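Local coordinates for protein mRNA nuclease HepT (Shewanella oneidensis MR-1, PDB 6M6U) that acts as the bacteriostatic toxin of a type VII toxin-antitoxin system, cleaving mRNA until its antitoxin MntA neutralises it, mostly by tri-AMPylation, at residues Ile12-Ile16 with Phe123-Ile127. Numbering follows the deposited sequence.
Sequences IKRCI and FEQFI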
loop_
_atom_site.group_PDB
_atom_site.type_symbol
_atom_site.label_atom_id
_atom_site.label_comp_id
_atom_site.label_asym_id
_atom_site.label_seq_id
_atom_site.Cartn_x
_atom_site.Cartn_y
_atom_site.Cartn_z
ATOM N N ILE B 12 -41.588 -30.453 -9.313
ATOM C CA ILE B 12 -41.310 -31.850 -9.642
ATOM C C ILE B 12 -42.540 -32.503 -10.260
ATOM O O ILE B 12 -42.449 -33.212 -11.270
ATOM C CB ILE B 12 -40.834 -32.615 -8.394
ATOM C CG1 ILE B 12 -39.490 -32.068 -7.918
ATOM C CG2 ILE B 12 -40.734 -34.109 -8.691
ATOM C CD1 ILE B 12 -39.095 -32.519 -6.532
ATOM N N LYS B 13 -43.713 -32.258 -9.671
ATOM C CA LYS B 13 -44.946 -32.826 -10.207
ATOM C C LYS B 13 -45.232 -32.303 -11.609
ATOM O O LYS B 13 -45.475 -33.086 -12.535
ATOM C CB LYS B 13 -46.116 -32.530 -9.270
ATOM C CG LYS B 13 -46.123 -33.388 -8.022
ATOM C CD LYS B 13 -47.140 -32.899 -7.012
ATOM C CE LYS B 13 -47.192 -33.828 -5.812
ATOM N NZ LYS B 13 -47.952 -33.231 -4.679
ATOM N N ARG B 14 -45.209 -30.976 -11.784
ATOM C CA ARG B 14 -45.441 -30.396 -13.106
ATOM C C ARG B 14 -44.500 -30.985 -14.145
ATOM O O ARG B 14 -44.904 -31.245 -15.282
ATOM C CB ARG B 14 -45.274 -28.877 -13.068
ATOM C CG ARG B 14 -46.516 -28.101 -12.682
ATOM C CD ARG B 14 -46.436 -26.667 -13.195
ATOM N NE ARG B 14 -45.084 -26.118 -13.097
ATOM C CZ ARG B 14 -44.511 -25.726 -11.962
ATOM N NH1 ARG B 14 -45.167 -25.825 -10.812
ATOM N NH2 ARG B 14 -43.276 -25.240 -11.973
ATOM N N CYS B 15 -43.242 -31.216 -13.769
ATOM C CA CYS B 15 -42.261 -31.659 -14.750
ATOM C C CYS B 15 -42.338 -33.158 -15.026
ATOM O O CYS B 15 -42.006 -33.588 -16.136
ATOM C CB CYS B 15 -40.857 -31.273 -14.295
ATOM S SG CYS B 15 -40.641 -29.495 -14.191
ATOM N N ILE B 16 -42.761 -33.969 -14.049
ATOM C CA ILE B 16 -42.963 -35.396 -14.312
ATOM C C ILE B 16 -44.124 -35.592 -15.278
ATOM O O ILE B 16 -44.054 -36.410 -16.207
ATOM C CB ILE B 16 -43.194 -36.174 -13.004
ATOM C CG1 ILE B 16 -41.912 -36.234 -12.175
ATOM C CG2 ILE B 16 -43.674 -37.591 -13.301
ATOM C CD1 ILE B 16 -42.054 -37.067 -10.925
ATOM N N PHE B 123 -38.525 -39.670 -7.774
ATOM C CA PHE B 123 -38.922 -38.294 -7.498
ATOM C C PHE B 123 -40.157 -38.243 -6.609
ATOM O O PHE B 123 -40.220 -37.450 -5.663
ATOM C CB PHE B 123 -39.186 -37.550 -8.807
ATOM C CG PHE B 123 -37.965 -37.348 -9.656
ATOM C CD1 PHE B 123 -36.783 -36.881 -9.100
ATOM C CD2 PHE B 123 -37.999 -37.624 -11.016
ATOM C CE1 PHE B 123 -35.661 -36.690 -9.882
ATOM C CE2 PHE B 123 -36.877 -37.436 -11.806
ATOM C CZ PHE B 123 -35.705 -36.969 -11.234
ATOM N N GLU B 124 -41.154 -39.082 -6.902
ATOM C CA GLU B 124 -42.388 -39.075 -6.121
ATOM C C GLU B 124 -42.164 -39.655 -4.731
ATOM O O GLU B 124 -42.745 -39.175 -3.750
ATOM C CB GLU B 124 -43.478 -39.842 -6.867
ATOM C CG GLU B 124 -43.552 -39.482 -8.341
ATOM C CD GLU B 124 -44.972 -39.381 -8.855
ATOM O OE1 GLU B 124 -45.516 -40.408 -9.307
ATOM O OE2 GLU B 124 -45.542 -38.271 -8.798
ATOM N N GLN B 125 -41.319 -40.683 -4.628
ATOM C CA GLN B 125 -40.948 -41.219 -3.322
ATOM C C GLN B 125 -40.207 -40.175 -2.491
ATOM O O GLN B 125 -40.434 -40.055 -1.281
ATOM C CB GLN B 125 -40.095 -42.474 -3.510
ATOM C CG GLN B 125 -39.787 -43.248 -2.241
ATOM C CD GLN B 125 -38.932 -44.474 -2.508
ATOM O OE1 GLN B 125 -38.889 -44.983 -3.631
ATOM N NE2 GLN B 125 -38.240 -44.950 -1.479
ATOM N N PHE B 126 -39.322 -39.405 -3.128
ATOM C CA PHE B 126 -38.626 -38.324 -2.434
ATOM C C PHE B 126 -39.600 -37.246 -1.974
ATOM O O PHE B 126 -39.459 -36.698 -0.875
ATOM C CB PHE B 126 -37.552 -37.741 -3.356
ATOM C CG PHE B 126 -36.820 -36.567 -2.782
ATOM C CD1 PHE B 126 -35.879 -36.742 -1.782
ATOM C CD2 PHE B 126 -37.048 -35.290 -3.264
ATOM C CE1 PHE B 126 -35.190 -35.659 -1.262
ATOM C CE2 PHE B 126 -36.363 -34.203 -2.746
ATOM C CZ PHE B 126 -35.433 -34.390 -1.745
ATOM N N ILE B 127 -40.598 -36.929 -2.803
ATOM C CA ILE B 127 -41.615 -35.953 -2.419
ATOM C C ILE B 127 -42.357 -36.416 -1.172
ATOM O O ILE B 127 -42.564 -35.646 -0.226
ATOM C CB ILE B 127 -42.591 -35.711 -3.586
ATOM C CG1 ILE B 127 -41.914 -34.939 -4.716
ATOM C CG2 ILE B 127 -43.849 -34.997 -3.103
ATOM C CD1 ILE B 127 -42.838 -34.658 -5.876
#
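Ile-12 and Ile-127 meet tip to tip, the methyl CG2 of Ile-12 lying 3.6 Å from CD1 of Ile-127. The same CG2 also rests on CB of Phe-123 at 3.8 Å, so this one branch bridges two residues a helical turn apart. With CG1 turned beside the backbone N of Ile-12 (chi1 -65°), CG2 falls anti to that nitrogen and faces helix 120-131. One turn further along, CD1 of the extended Ile-16 side chain touches both Phe-123 and Glu-124, 3.6 Å from CB of Phe-123 and 3.8 Å from CG of Glu-124.

Towards the more open side, the aliphatic stems of Lys-13 and Glu-124 border the isoleucines, CG of Lys-13 lying 4.1 Å from CD1 of Ile-127. The opposite charges stay apart, with Lys-13 NZ 6.9 Å from Glu-124 OE2, and no hydrogen bond joins the segments; apolar side chains carry the interface.

The contact pairs the N-terminal helix 3-23 with the C-terminal helix 120-131 of this all-helical HEPN toxin, their short segments running nearly antiparallel (162°) with axes 11.0 Å apart at closest approach. Helix 33-60 packs against both, its Ala-49 and Cys-50 touching Ile-12 and Cys-50 also reaching Phe-123, while Met-93 of helix 84-102 meets Phe-123.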